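Local coordinates for protein dehydrogenase (PDB 3UOE) that probably acts as an oxidoreductase of the LDH2/MDH2 (malate/L-lactate dehydrogenase) family, at residues A150-S163 against N283-A295. Numbering follows the deposited sequence.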
ATOM      1  N   ALA A 150      12.902   8.640  -7.652  1.00 10.39           N
ATOM      2  CA  ALA A 150      11.845   8.740  -8.645  1.00 10.85           C
ATOM      3  C   ALA A 150      11.179  10.111  -8.530  1.00 10.59           C
ATOM      4  O   ALA A 150      10.982  10.808  -9.530  1.00 11.22           O
ATOM      5  CB  ALA A 150      10.825   7.617  -8.446  1.00  7.73           C
ATOM      6  N   ALA A 151      10.850  10.500  -7.301  1.00  9.26           N
ATOM      7  CA  ALA A 151      10.145  11.757  -7.065  1.00 11.09           C
ATOM      8  C   ALA A 151      10.988  12.955  -7.488  1.00 12.90           C
ATOM      9  O   ALA A 151      10.460  13.931  -8.018  1.00 13.67           O
ATOM     10  CB  ALA A 151       9.710  11.883  -5.600  1.00  9.24           C
ATOM     11  N   ARG A 152      12.295  12.879  -7.270  1.00 10.17           N
ATOM     12  CA  ARG A 152      13.155  13.990  -7.645  1.00 14.88           C
ATOM     13  C   ARG A 152      13.215  14.143  -9.164  1.00 17.04           C
ATOM     14  O   ARG A 152      13.366  15.252  -9.678  1.00 13.80           O
ATOM     15  CB  ARG A 152      14.555  13.851  -7.038  1.00 14.92           C
ATOM     16  CG  ARG A 152      14.604  14.199  -5.551  1.00 19.84           C
ATOM     17  CD  ARG A 152      16.008  14.554  -5.113  1.00 26.97           C
ATOM     18  NE  ARG A 152      16.231  14.263  -3.701  1.00 36.61           N
ATOM     19  CZ  ARG A 152      17.338  14.586  -3.037  1.00 47.41           C
ATOM     20  NH1 ARG A 152      18.322  15.233  -3.657  1.00 47.79           N
ATOM     21  NH2 ARG A 152      17.460  14.274  -1.751  1.00 43.15           N
ATOM     22  N   ASP A 153      13.078  13.024  -9.867  1.00 15.03           N
ATOM     23  CA  ASP A 153      12.998  13.023 -11.321  1.00 17.57           C
ATOM     24  C   ASP A 153      11.599  13.379 -11.797  1.00 15.32           C
ATOM     25  O   ASP A 153      11.285  13.242 -12.979  1.00 16.92           O
ATOM     26  CB  ASP A 153      13.400  11.650 -11.878  1.00 22.94           C
ATOM     27  CG  ASP A 153      14.914  11.460 -11.933  1.00 29.96           C
ATOM     28  OD1 ASP A 153      15.649  12.472 -11.984  1.00 28.61           O
ATOM     29  OD2 ASP A 153      15.371  10.296 -11.933  1.00 33.07           O
ATOM     30  N   GLY A 154      10.753  13.827 -10.875  1.00 13.13           N
ATOM     31  CA  GLY A 154       9.413  14.249 -11.233  1.00 10.91           C
ATOM     32  C   GLY A 154       8.480  13.092 -11.533  1.00 11.18           C
ATOM     33  O   GLY A 154       7.451  13.274 -12.173  1.00  9.67           O
ATOM     34  N   LEU A 155       8.833  11.898 -11.065  1.00 10.96           N
ATOM     35  CA  LEU A 155       7.979  10.728 -11.253  1.00 11.59           C
ATOM     36  C   LEU A 155       7.330  10.254  -9.955  1.00  9.05           C
ATOM     37  O   LEU A 155       7.817  10.530  -8.866  1.00  9.21           O
ATOM     38  CB  LEU A 155       8.777   9.584 -11.873  1.00  9.46           C
ATOM     39  CG  LEU A 155       9.408   9.883 -13.230  1.00 12.41           C
ATOM     40  CD1 LEU A 155      10.474   8.835 -13.566  1.00 13.35           C
ATOM     41  CD2 LEU A 155       8.339   9.987 -14.327  1.00  7.90           C
ATOM     42  N   ILE A 156       6.220   9.540 -10.086  1.00 10.37           N
ATOM     43  CA  ILE A 156       5.645   8.805  -8.966  1.00  7.98           C
ATOM     44  C   ILE A 156       6.316   7.442  -8.913  1.00  8.01           C
ATOM     45  O   ILE A 156       6.345   6.721  -9.916  1.00  8.10           O
ATOM     46  CB  ILE A 156       4.132   8.588  -9.147  1.00  8.33           C
ATOM     47  CG1 ILE A 156       3.368   9.893  -8.899  1.00  7.84           C
ATOM     48  CG2 ILE A 156       3.644   7.462  -8.242  1.00  7.52           C
ATOM     49  CD1 ILE A 156       1.998   9.958  -9.625  1.00  7.97           C
ATOM     50  N   GLY A 157       6.873   7.101  -7.754  1.00  6.94           N
ATOM     51  CA  GLY A 157       7.579   5.846  -7.584  1.00  6.34           C
ATOM     52  C   GLY A 157       6.999   5.025  -6.447  1.00  8.01           C
ATOM     53  O   GLY A 157       6.848   5.520  -5.326  1.00  8.46           O
ATOM     54  N   ILE A 158       6.662   3.773  -6.742  1.00  6.72           N
ATOM     55  CA  ILE A 158       6.125   2.855  -5.752  1.00  6.12           C
ATOM     56  C   ILE A 158       7.040   1.645  -5.681  1.00  8.23           C
ATOM     57  O   ILE A 158       7.336   1.017  -6.707  1.00  9.56           O
ATOM     58  CB  ILE A 158       4.696   2.433  -6.120  1.00  9.07           C
ATOM     59  CG1 ILE A 158       3.821   3.684  -6.244  1.00  6.74           C
ATOM     60  CG2 ILE A 158       4.123   1.432  -5.100  1.00  7.57           C
ATOM     61  CD1 ILE A 158       2.396   3.399  -6.602  1.00 12.63           C
ATOM     62  N   VAL A 159       7.516   1.338  -4.475  1.00  6.73           N
ATOM     63  CA  VAL A 159       8.543   0.324  -4.305  1.00  6.26           C
ATOM     64  C   VAL A 159       8.162  -0.670  -3.222  1.00  7.18           C
ATOM     65  O   VAL A 159       7.633  -0.285  -2.177  1.00  7.30           O
ATOM     66  CB  VAL A 159       9.887   0.953  -3.946  1.00  7.92           C
ATOM     67  CG1 VAL A 159      11.024   0.019  -4.341  1.00  9.02           C
ATOM     68  CG2 VAL A 159      10.035   2.298  -4.632  1.00  7.02           C
HETATM   69  N   MSE A 160       8.424  -1.947  -3.491  1.00  6.04           N
HETATM   70  CA  MSE A 160       8.153  -3.030  -2.545  1.00  6.88           C
HETATM   71  C   MSE A 160       9.291  -4.029  -2.567  1.00  7.59           C
HETATM   72  O   MSE A 160       9.955  -4.216  -3.590  1.00  6.53           O
HETATM   73  CB  MSE A 160       6.870  -3.778  -2.912  1.00  7.68           C
HETATM   74  CG  MSE A 160       5.597  -3.110  -2.461  1.00  9.56           C
HETATM   75 SE   MSE A 160       4.062  -3.739  -3.516  1.00 23.75          SE
HETATM   76  CE  MSE A 160       4.361  -5.660  -3.437  1.00 19.06           C
ATOM     77  N   SER A 161       9.502  -4.686  -1.434  1.00  6.52           N
ATOM     78  CA  SER A 161      10.517  -5.717  -1.332  1.00  5.85           C
ATOM     79  C   SER A 161      10.050  -6.668  -0.250  1.00  8.06           C
ATOM     80  O   SER A 161       9.435  -6.243   0.735  1.00  7.66           O
ATOM     81  CB  SER A 161      11.865  -5.095  -0.949  1.00  8.01           C
ATOM     82  OG  SER A 161      12.938  -6.021  -1.075  1.00  9.33           O
ATOM     83  N   THR A 162      10.321  -7.954  -0.440  1.00  6.27           N
ATOM     84  CA  THR A 162      10.001  -8.957   0.564  1.00  6.40           C
ATOM     85  C   THR A 162      11.258  -9.436   1.299  1.00  6.56           C
ATOM     86  O   THR A 162      12.361  -8.924   1.068  1.00  6.24           O
ATOM     87  CB  THR A 162       9.261 -10.150  -0.056  1.00  6.72           C
ATOM     88  OG1 THR A 162      10.074 -10.745  -1.078  1.00  6.76           O
ATOM     89  CG2 THR A 162       7.917  -9.701  -0.637  1.00  4.98           C
ATOM     90  N   SER A 163      11.092 -10.422   2.175  1.00  6.23           N
ATOM     91  CA  SER A 163      12.187 -10.852   3.046  1.00  6.96           C
ATOM     92  C   SER A 163      11.989 -12.263   3.581  1.00  6.04           C
ATOM     93  O   SER A 163      11.033 -12.933   3.222  1.00  6.84           O
ATOM     94  CB  SER A 163      12.286  -9.903   4.240  1.00  6.12           C
ATOM     95  OG  SER A 163      11.265 -10.203   5.169  1.00  5.11           O
ATOM     96  N   ASN A 283      16.691 -14.917  -2.353  1.00  5.56           N
ATOM     97  CA  ASN A 283      15.577 -15.347  -3.210  1.00  5.35           C
ATOM     98  C   ASN A 283      14.256 -14.632  -2.909  1.00  5.47           C
ATOM     99  O   ASN A 283      13.174 -15.161  -3.170  1.00  4.60           O
ATOM    100  CB  ASN A 283      15.383 -16.867  -3.133  1.00  5.34           C
ATOM    101  CG  ASN A 283      15.084 -17.341  -1.724  1.00  5.43           C
ATOM    102  OD1 ASN A 283      15.300 -16.614  -0.763  1.00  5.41           O
ATOM    103  ND2 ASN A 283      14.569 -18.560  -1.597  1.00  5.60           N
ATOM    104  N   LYS A 284      14.364 -13.436  -2.336  1.00  5.80           N
ATOM    105  CA  LYS A 284      13.225 -12.551  -2.143  1.00  5.42           C
ATOM    106  C   LYS A 284      12.982 -11.781  -3.453  1.00  6.25           C
ATOM    107  O   LYS A 284      13.740 -11.935  -4.422  1.00  6.79           O
ATOM    108  CB  LYS A 284      13.484 -11.602  -0.958  1.00  5.76           C
ATOM    109  CG  LYS A 284      14.061 -10.242  -1.319  1.00  7.42           C
ATOM    110  CD  LYS A 284      15.431 -10.324  -1.918  1.00  7.84           C
ATOM    111  CE  LYS A 284      15.717  -9.108  -2.814  1.00  9.40           C
ATOM    112  NZ  LYS A 284      16.410  -8.035  -2.089  1.00  8.69           N
ATOM    113  N   GLY A 285      11.923 -10.979  -3.501  1.00  5.54           N
ATOM    114  CA  GLY A 285      11.614 -10.216  -4.699  1.00  4.71           C
ATOM    115  C   GLY A 285      11.426  -8.738  -4.410  1.00  6.74           C
ATOM    116  O   GLY A 285      11.293  -8.336  -3.255  1.00  6.33           O
ATOM    117  N   ASP A 286      11.422  -7.931  -5.469  1.00  7.55           N
ATOM    118  CA  ASP A 286      11.208  -6.489  -5.369  1.00  6.31           C
ATOM    119  C   ASP A 286      10.394  -6.039  -6.567  1.00  6.06           C
ATOM    120  O   ASP A 286      10.517  -6.599  -7.651  1.00  5.23           O
ATOM    121  CB  ASP A 286      12.528  -5.714  -5.353  1.00  6.24           C
ATOM    122  CG  ASP A 286      13.674  -6.524  -4.776  1.00  9.21           C
ATOM    123  OD1 ASP A 286      14.239  -7.353  -5.520  1.00  8.90           O
ATOM    124  OD2 ASP A 286      14.002  -6.338  -3.584  1.00  9.82           O
ATOM    125  N   LEU A 287       9.563  -5.030  -6.341  1.00  4.88           N
ATOM    126  CA  LEU A 287       8.748  -4.432  -7.366  1.00  5.18           C
ATOM    127  C   LEU A 287       8.985  -2.933  -7.361  1.00  7.23           C
ATOM    128  O   LEU A 287       9.052  -2.303  -6.297  1.00  6.91           O
ATOM    129  CB  LEU A 287       7.266  -4.698  -7.118  1.00  4.95           C
ATOM    130  CG  LEU A 287       6.765  -6.134  -7.180  1.00  6.50           C
ATOM    131  CD1 LEU A 287       5.273  -6.210  -6.825  1.00  4.40           C
ATOM    132  CD2 LEU A 287       7.053  -6.751  -8.554  1.00  6.51           C
ATOM    133  N   LEU A 288       9.117  -2.380  -8.562  1.00  6.09           N
ATOM    134  CA  LEU A 288       9.183  -0.947  -8.764  1.00  6.97           C
ATOM    135  C   LEU A 288       8.110  -0.555  -9.781  1.00  7.00           C
ATOM    136  O   LEU A 288       8.075  -1.071 -10.890  1.00  6.79           O
ATOM    137  CB  LEU A 288      10.566  -0.539  -9.277  1.00  7.11           C
ATOM    138  CG  LEU A 288      10.676   0.927  -9.708  1.00  7.74           C
ATOM    139  CD1 LEU A 288      10.563   1.862  -8.505  1.00  6.62           C
ATOM    140  CD2 LEU A 288      11.967   1.184 -10.472  1.00  8.22           C
ATOM    141  N   ILE A 289       7.212   0.334  -9.382  1.00  7.32           N
ATOM    142  CA  ILE A 289       6.214   0.852 -10.300  1.00  7.05           C
ATOM    143  C   ILE A 289       6.438   2.337 -10.472  1.00  7.65           C
ATOM    144  O   ILE A 289       6.429   3.088  -9.497  1.00  8.90           O
ATOM    145  CB  ILE A 289       4.797   0.643  -9.774  1.00  9.47           C
ATOM    146  CG1 ILE A 289       4.454  -0.840  -9.765  1.00  9.14           C
ATOM    147  CG2 ILE A 289       3.793   1.421 -10.624  1.00 10.75           C
ATOM    148  CD1 ILE A 289       3.450  -1.208  -8.704  1.00 12.57           C
ATOM    149  N   LEU A 290       6.659   2.753 -11.713  1.00  7.88           N
ATOM    150  CA  LEU A 290       6.804   4.166 -12.028  1.00  9.03           C
ATOM    151  C   LEU A 290       5.572   4.663 -12.766  1.00  8.08           C
ATOM    152  O   LEU A 290       4.957   3.929 -13.542  1.00  7.95           O
ATOM    153  CB  LEU A 290       8.052   4.420 -12.871  1.00  7.87           C
ATOM    154  CG  LEU A 290       9.392   4.158 -12.188  1.00  9.52           C
ATOM    155  CD1 LEU A 290      10.517   4.248 -13.217  1.00 10.41           C
ATOM    156  CD2 LEU A 290       9.612   5.149 -11.036  1.00  8.60           C
ATOM    157  N   ILE A 291       5.218   5.915 -12.506  1.00  7.67           N
ATOM    158  CA  ILE A 291       4.096   6.556 -13.169  1.00  9.43           C
ATOM    159  C   ILE A 291       4.454   7.999 -13.494  1.00  9.87           C
ATOM    160  O   ILE A 291       4.902   8.750 -12.623  1.00 10.27           O
ATOM    161  CB  ILE A 291       2.846   6.555 -12.273  1.00  9.34           C
ATOM    162  CG1 ILE A 291       2.585   5.146 -11.722  1.00  8.79           C
ATOM    163  CG2 ILE A 291       1.641   7.105 -13.028  1.00  6.53           C
ATOM    164  CD1 ILE A 291       1.313   5.048 -10.882  1.00  9.27           C
ATOM    165  N   ASP A 292       4.247   8.381 -14.748  1.00  9.54           N
ATOM    166  CA  ASP A 292       4.484   9.750 -15.190  1.00  9.37           C
ATOM    167  C   ASP A 292       3.276  10.609 -14.814  1.00  9.65           C
ATOM    168  O   ASP A 292       2.215  10.474 -15.408  1.00 11.35           O
ATOM    169  CB  ASP A 292       4.711   9.762 -16.709  1.00  9.10           C
ATOM    170  CG  ASP A 292       5.155  11.122 -17.242  1.00 10.79           C
ATOM    171  OD1 ASP A 292       5.103  12.126 -16.492  1.00 11.53           O
ATOM    172  OD2 ASP A 292       5.547  11.186 -18.431  1.00 11.50           O
ATOM    173  N   PRO A 293       3.430  11.496 -13.819  1.00 10.61           N
ATOM    174  CA  PRO A 293       2.302  12.367 -13.451  1.00 11.00           C
ATOM    175  C   PRO A 293       1.775  13.167 -14.646  1.00 10.51           C
ATOM    176  O   PRO A 293       0.587  13.515 -14.664  1.00  9.79           O
ATOM    177  CB  PRO A 293       2.914  13.320 -12.411  1.00  9.75           C
ATOM    178  CG  PRO A 293       4.161  12.607 -11.919  1.00 10.32           C
ATOM    179  CD  PRO A 293       4.669  11.853 -13.103  1.00  8.65           C
ATOM    180  N   SER A 294       2.631  13.440 -15.634  1.00  9.42           N
ATOM    181  CA  SER A 294       2.218  14.271 -16.770  1.00 11.82           C
ATOM    182  C   SER A 294       1.199  13.568 -17.680  1.00 10.74           C
ATOM    183  O   SER A 294       0.503  14.219 -18.454  1.00 10.28           O
ATOM    184  CB  SER A 294       3.424  14.801 -17.561  1.00  9.97           C
ATOM    185  OG  SER A 294       3.905  13.837 -18.480  1.00 14.23           O
ATOM    186  N   ALA A 295       1.105  12.247 -17.572  1.00  9.67           N
ATOM    187  CA  ALA A 295       0.061  11.509 -18.274  1.00  9.78           C
ATOM    188  C   ALA A 295      -1.297  11.773 -17.627  1.00 10.75           C
ATOM    189  O   ALA A 295      -2.336  11.589 -18.253  1.00 12.44           O
ATOM    190  CB  ALA A 295       0.357  10.030 -18.260  1.00  7.83           C
TER
HETATM  191  O   HOH W   1      15.264  -5.950   0.149  1.00  7.46           O
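I156, I158 and M160 pair with I291, I289 and L287 through six backbone hydrogen bonds, joining antiparallel strands 156-161 and 285-291 inside the large mixed sheet. The face bearing these six residues is apolar: the isoleucines of each pair meet at their CB atoms, and selenomethionine M160, bent at chi3, lays CE against L287 CD1 at 3.6 Å beneath helix 246-264. On the other face V159 CG2 lies beside L288 CD1 at 3.9 Å. G157 leaves room there for A150, whose CB reaches L290 CD2; a CB on G157 would collide with A150 CB. At G154, the C-prime residue of the Schellman motif that ends the helix, O lies 3.3 Å from P293 CD across the contact; this end is more open to solvent, with G154, D292 and P293 partly exposed, as is the I158–I289 pair, and D292 closes an Asx turn. The opposite end is polar and buried. S161 OG, anti to its own nitrogen (chi1 -169°), donates to D286 OD2 at 2.7 Å, on the anti side, tilted 26° from the carboxylate plane; a weakly hydrogen-bonded salt bridge joins K284 NZ to D286 OD2 at 3.3 Å, and NZ also bonds N138 O. An alanine in place of D286 would probably leave the S161 hydroxyl without its acceptor and the K284 ammonium without this countercharge. T162 OG1 accepts from G285 N, nearly straight at 179°. The apolar ladder thus gives way to a buried polar end, where D286 OD2 takes both S161 OG and K284 NZ.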